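Local coordinates for uncharacterized protein TP-0789 domain-containing protein (Desulfovibrio piger ATCC 29098, PDB 4Z48) that is of unknown function but has a LolA-like fold, consistent with a role in binding or sorting lipoproteins in the cell envelope, at residues V22-M34 against L43-G55. Numbering follows the deposited sequence.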
loop_
_atom_site.group_PDB
_atom_site.type_symbol
_atom_site.label_atom_id
_atom_site.label_comp_id
_atom_site.label_asym_id
_atom_site.label_seq_id
_atom_site.Cartn_x
_atom_site.Cartn_y
_atom_site.Cartn_z
ATOM N N VAL A 22 -7.449 10.799 7.066
ATOM C CA VAL A 22 -6.735 10.297 8.270
ATOM C C VAL A 22 -5.250 10.747 8.268
ATOM O O VAL A 22 -4.766 11.276 9.275
ATOM C CB VAL A 22 -6.871 8.757 8.429
ATOM C CG1 VAL A 22 -5.989 8.226 9.571
ATOM C CG2 VAL A 22 -8.339 8.363 8.644
ATOM N N ASP A 23 -4.563 10.587 7.146
ATOM C CA ASP A 23 -3.147 10.949 7.052
ATOM C C ASP A 23 -2.973 12.468 6.819
ATOM O O ASP A 23 -3.003 12.932 5.678
ATOM C CB ASP A 23 -2.433 10.126 5.960
ATOM C CG ASP A 23 -0.930 10.392 5.881
ATOM O OD1 ASP A 23 -0.385 11.004 6.826
ATOM O OD2 ASP A 23 -0.301 10.005 4.848
ATOM N N THR A 24 -2.739 13.224 7.915
ATOM C CA THR A 24 -2.608 14.688 7.889
ATOM C C THR A 24 -1.118 15.111 7.765
ATOM O O THR A 24 -0.797 16.303 7.779
ATOM C CB THR A 24 -3.266 15.258 9.152
ATOM O OG1 THR A 24 -2.676 14.646 10.307
ATOM C CG2 THR A 24 -4.788 15.040 9.176
ATOM N N SER A 25 -0.226 14.136 7.660
ATOM C CA SER A 25 1.225 14.356 7.595
ATOM C C SER A 25 1.709 14.907 6.269
ATOM O O SER A 25 1.048 14.709 5.255
ATOM C CB SER A 25 1.976 13.061 7.879
ATOM O OG SER A 25 2.019 12.186 6.768
ATOM N N GLN A 26 2.918 15.519 6.269
ATOM C CA GLN A 26 3.597 16.009 5.065
ATOM C C GLN A 26 4.716 15.049 4.677
ATOM O O GLN A 26 5.063 14.963 3.504
ATOM C CB GLN A 26 4.135 17.438 5.249
ATOM C CG GLN A 26 3.070 18.528 4.957
ATOM C CD GLN A 26 2.457 18.440 3.563
ATOM O OE1 GLN A 26 1.285 18.072 3.384
ATOM N NE2 GLN A 26 3.241 18.754 2.540
ATOM N N ASP A 27 5.285 14.327 5.655
ATOM C CA ASP A 27 6.312 13.327 5.374
ATOM C C ASP A 27 6.318 12.280 6.488
ATOM O O ASP A 27 5.682 12.477 7.527
ATOM C CB ASP A 27 7.698 13.984 5.185
ATOM C CG ASP A 27 8.417 14.449 6.431
ATOM O OD1 ASP A 27 8.457 13.686 7.415
ATOM O OD2 ASP A 27 9.052 15.513 6.376
ATOM N N SER A 28 6.968 11.159 6.244
ATOM C CA SER A 28 7.100 10.091 7.227
ATOM C C SER A 28 8.324 9.216 6.979
ATOM O O SER A 28 8.827 9.088 5.860
ATOM C CB SER A 28 5.857 9.201 7.242
ATOM O OG SER A 28 5.643 8.590 5.986
ATOM N N TYR A 29 8.752 8.565 8.049
ATOM C CA TYR A 29 9.850 7.627 8.059
ATOM C C TYR A 29 9.411 6.410 8.808
ATOM O O TYR A 29 8.729 6.562 9.823
ATOM C CB TYR A 29 11.067 8.268 8.730
ATOM C CG TYR A 29 12.166 7.289 9.053
ATOM C CD1 TYR A 29 13.082 6.894 8.079
ATOM C CD2 TYR A 29 12.255 6.698 10.313
ATOM C CE1 TYR A 29 14.107 5.992 8.371
ATOM C CE2 TYR A 29 13.270 5.780 10.612
ATOM C CZ TYR A 29 14.186 5.429 9.632
ATOM O OH TYR A 29 15.184 4.529 9.887
ATOM N N SER A 30 9.770 5.206 8.327
ATOM C CA SER A 30 9.540 3.985 9.095
ATOM C C SER A 30 10.561 2.906 8.751
ATOM O O SER A 30 11.280 2.993 7.765
ATOM C CB SER A 30 8.126 3.445 8.938
ATOM O OG SER A 30 7.913 2.771 7.715
ATOM N N GLU A 31 10.637 1.920 9.629
ATOM C CA GLU A 31 11.451 0.726 9.489
ATOM C C GLU A 31 10.512 -0.486 9.478
ATOM O O GLU A 31 9.477 -0.501 10.161
ATOM C CB GLU A 31 12.466 0.644 10.636
ATOM C CG GLU A 31 13.516 1.733 10.567
ATOM C CD GLU A 31 14.346 1.868 11.823
ATOM O OE1 GLU A 31 14.325 0.932 12.650
ATOM O OE2 GLU A 31 14.991 2.924 12.000
ATOM N N ALA A 32 10.821 -1.468 8.664
ATOM C CA ALA A 32 9.966 -2.658 8.595
ATOM C C ALA A 32 10.775 -3.919 8.418
ATOM O O ALA A 32 11.895 -3.872 7.895
ATOM C CB ALA A 32 8.972 -2.544 7.431
ATOM N N VAL A 33 10.201 -5.039 8.877
ATOM C CA VAL A 33 10.703 -6.398 8.646
ATOM C C VAL A 33 9.540 -7.156 7.996
ATOM O O VAL A 33 8.413 -7.102 8.501
ATOM C CB VAL A 33 11.250 -7.106 9.917
ATOM C CG1 VAL A 33 11.518 -8.589 9.629
ATOM C CG2 VAL A 33 12.543 -6.449 10.389
HETATM N N MSE A 34 9.821 -7.843 6.896
HETATM C CA MSE A 34 8.863 -8.639 6.142
HETATM C C MSE A 34 9.313 -10.090 6.167
HETATM O O MSE A 34 10.493 -10.377 5.977
HETATM C CB MSE A 34 8.770 -8.064 4.713
HETATM C CG MSE A 34 8.282 -9.002 3.652
HETATM SE SE MSE A 34 8.604 -8.096 1.912
HETATM C CE MSE A 34 7.238 -6.940 1.921
ATOM N N LEU A 43 11.480 -16.413 3.438
ATOM C CA LEU A 43 12.325 -15.336 2.923
ATOM C C LEU A 43 12.093 -14.156 3.825
ATOM O O LEU A 43 10.950 -13.921 4.242
ATOM C CB LEU A 43 11.965 -14.922 1.480
ATOM C CG LEU A 43 12.345 -15.795 0.314
ATOM C CD1 LEU A 43 11.752 -15.186 -0.970
ATOM C CD2 LEU A 43 13.885 -15.890 0.186
ATOM N N THR A 44 13.106 -13.377 4.063
ATOM C CA THR A 44 12.952 -12.218 4.939
ATOM C C THR A 44 13.580 -11.018 4.281
ATOM O O THR A 44 14.459 -11.160 3.437
ATOM C CB THR A 44 13.526 -12.483 6.393
ATOM O OG1 THR A 44 14.933 -12.292 6.455
ATOM C CG2 THR A 44 13.169 -13.841 6.931
ATOM N N ARG A 45 13.057 -9.852 4.582
ATOM C CA ARG A 45 13.545 -8.572 4.102
ATOM C C ARG A 45 13.423 -7.549 5.201
ATOM O O ARG A 45 12.445 -7.586 5.940
ATOM C CB ARG A 45 12.755 -8.080 2.882
ATOM C CG ARG A 45 13.110 -8.745 1.561
ATOM C CD ARG A 45 12.263 -9.977 1.291
ATOM N NE ARG A 45 12.524 -10.495 -0.048
ATOM C CZ ARG A 45 13.496 -11.340 -0.352
ATOM N NH1 ARG A 45 14.309 -11.796 0.597
ATOM N NH2 ARG A 45 13.659 -11.746 -1.604
ATOM N N SER A 46 14.406 -6.658 5.311
ATOM C CA SER A 46 14.397 -5.513 6.231
ATOM C C SER A 46 14.486 -4.296 5.360
ATOM O O SER A 46 15.323 -4.286 4.450
ATOM C CB SER A 46 15.576 -5.555 7.208
ATOM O OG SER A 46 15.390 -6.493 8.252
ATOM N N PHE A 47 13.674 -3.275 5.612
ATOM C CA PHE A 47 13.734 -2.057 4.804
ATOM C C PHE A 47 13.337 -0.792 5.574
ATOM O O PHE A 47 12.735 -0.861 6.628
ATOM C CB PHE A 47 12.882 -2.173 3.526
ATOM C CG PHE A 47 11.414 -2.501 3.691
ATOM C CD1 PHE A 47 10.986 -3.824 3.796
ATOM C CD2 PHE A 47 10.457 -1.494 3.705
ATOM C CE1 PHE A 47 9.629 -4.131 3.936
ATOM C CE2 PHE A 47 9.095 -1.801 3.799
ATOM C CZ PHE A 47 8.686 -3.121 3.881
ATOM N N LYS A 48 13.743 0.360 5.053
ATOM C CA LYS A 48 13.337 1.671 5.553
ATOM C C LYS A 48 12.516 2.334 4.452
ATOM O O LYS A 48 12.821 2.165 3.263
ATOM C CB LYS A 48 14.534 2.550 5.962
ATOM C CG LYS A 48 15.283 2.079 7.207
ATOM C CD LYS A 48 16.611 2.802 7.358
ATOM C CE LYS A 48 17.275 2.437 8.668
ATOM N NZ LYS A 48 17.883 1.080 8.641
ATOM N N THR A 49 11.441 3.039 4.830
ATOM C CA THR A 49 10.594 3.754 3.892
ATOM C C THR A 49 10.632 5.247 4.205
ATOM O O THR A 49 10.357 5.645 5.325
ATOM C CB THR A 49 9.124 3.203 3.876
ATOM O OG1 THR A 49 9.133 1.802 3.573
ATOM C CG2 THR A 49 8.252 3.900 2.829
ATOM N N TYR A 50 10.879 6.066 3.188
ATOM C CA TYR A 50 10.829 7.538 3.290
ATOM C C TYR A 50 9.673 8.021 2.417
ATOM O O TYR A 50 9.529 7.521 1.309
ATOM C CB TYR A 50 12.160 8.160 2.809
ATOM C CG TYR A 50 13.383 7.642 3.526
ATOM C CD1 TYR A 50 14.023 6.475 3.105
ATOM C CD2 TYR A 50 13.922 8.329 4.609
ATOM C CE1 TYR A 50 15.135 5.980 3.779
ATOM C CE2 TYR A 50 15.075 7.875 5.252
ATOM C CZ TYR A 50 15.679 6.700 4.832
ATOM O OH TYR A 50 16.806 6.238 5.477
ATOM N N SER A 51 8.811 8.931 2.913
ATOM C CA SER A 51 7.702 9.426 2.084
ATOM C C SER A 51 7.535 10.896 2.294
ATOM O O SER A 51 7.836 11.378 3.382
ATOM C CB SER A 51 6.387 8.707 2.394
ATOM O OG SER A 51 6.578 7.315 2.572
ATOM N N LYS A 52 7.080 11.616 1.267
ATOM C CA LYS A 52 6.858 13.040 1.350
ATOM C C LYS A 52 5.825 13.453 0.316
ATOM O O LYS A 52 5.851 12.951 -0.811
ATOM C CB LYS A 52 8.183 13.809 1.168
ATOM C CG LYS A 52 8.078 15.307 1.445
ATOM C CD LYS A 52 9.406 16.003 1.238
ATOM C CE LYS A 52 9.251 17.477 1.473
ATOM N NZ LYS A 52 10.561 18.173 1.428
ATOM N N HIS A 53 4.895 14.344 0.719
ATOM C CA HIS A 53 3.855 14.879 -0.155
ATOM C C HIS A 53 4.446 15.907 -1.086
ATOM O O HIS A 53 5.439 16.572 -0.746
ATOM C CB HIS A 53 2.679 15.452 0.664
ATOM C CG HIS A 53 1.801 14.365 1.193
ATOM N ND1 HIS A 53 2.154 13.635 2.308
ATOM C CD2 HIS A 53 0.696 13.809 0.647
ATOM C CE1 HIS A 53 1.208 12.720 2.459
ATOM N NE2 HIS A 53 0.329 12.764 1.467
ATOM N N PHE A 54 3.918 15.931 -2.320
ATOM C CA PHE A 54 4.340 16.800 -3.425
ATOM C C PHE A 54 3.120 17.256 -4.221
ATOM O O PHE A 54 2.033 16.718 -4.032
ATOM C CB PHE A 54 5.329 16.051 -4.362
ATOM C CG PHE A 54 6.755 15.946 -3.869
ATOM C CD1 PHE A 54 7.151 14.889 -3.055
ATOM C CD2 PHE A 54 7.711 16.880 -4.250
ATOM C CE1 PHE A 54 8.474 14.778 -2.615
ATOM C CE2 PHE A 54 9.034 16.772 -3.805
ATOM C CZ PHE A 54 9.407 15.715 -3.001
ATOM N N GLY A 55 3.320 18.205 -5.124
ATOM C CA GLY A 55 2.265 18.701 -5.999
ATOM C C GLY A 55 1.653 20.025 -5.598
ATOM O O GLY A 55 1.866 20.512 -4.482
HETATM O O HOH W 1 7.673 6.408 5.562
HETATM O O HOH W 2 17.586 6.276 8.508
HETATM O O HOH W 3 9.539 0.817 6.167
#
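Y29 and Y50 lie side by side on one face of an antiparallel beta hairpin, strands 27-38 and 41-54, which sits between strands 219-230 and 60-69 in the LolA-like fold. Their planes are inclined at 56°, and CD1 of Y29 comes within 3.6 Å of CE2 of Y50, which approaches at the edge of the Y29 ring. With CG anti to the backbone nitrogen, the Y29 side chain crosses that of K48, whose CD lies at the ring edge, and its OH is 3.2 Å from K48 CE. That hydroxyl donates to the anti lone pair of E31 OE2 (2.7 Å) and accepts from a water that also joins Y50 OH; the other oxygen of E31 bonds to N227. The aliphatic parts of E31 and K48 run alongside each other, CG to CG.

On the reverse face, A32 CB sits over the F47 ring, 3.8 Å from its centroid, a CH-pi contact, while CB of selenomethionine M34 meets the ring edge. F47 CG is placed between the backbone N and the carbonyl carbon (chi1 57°), which brings the ring over to A32. Further along, this face turns polar at S28, S30, T49 and S51: one water links S30 OG to T49 OG1, and another bridges S28 OG and T49 O. Where the pairing ends, Q26 O takes a nearly straight bond from H53 N (2.9 Å, 171°) and a weak one from H53 ND1 (3.4 Å), lying near the imidazole plane at its edge.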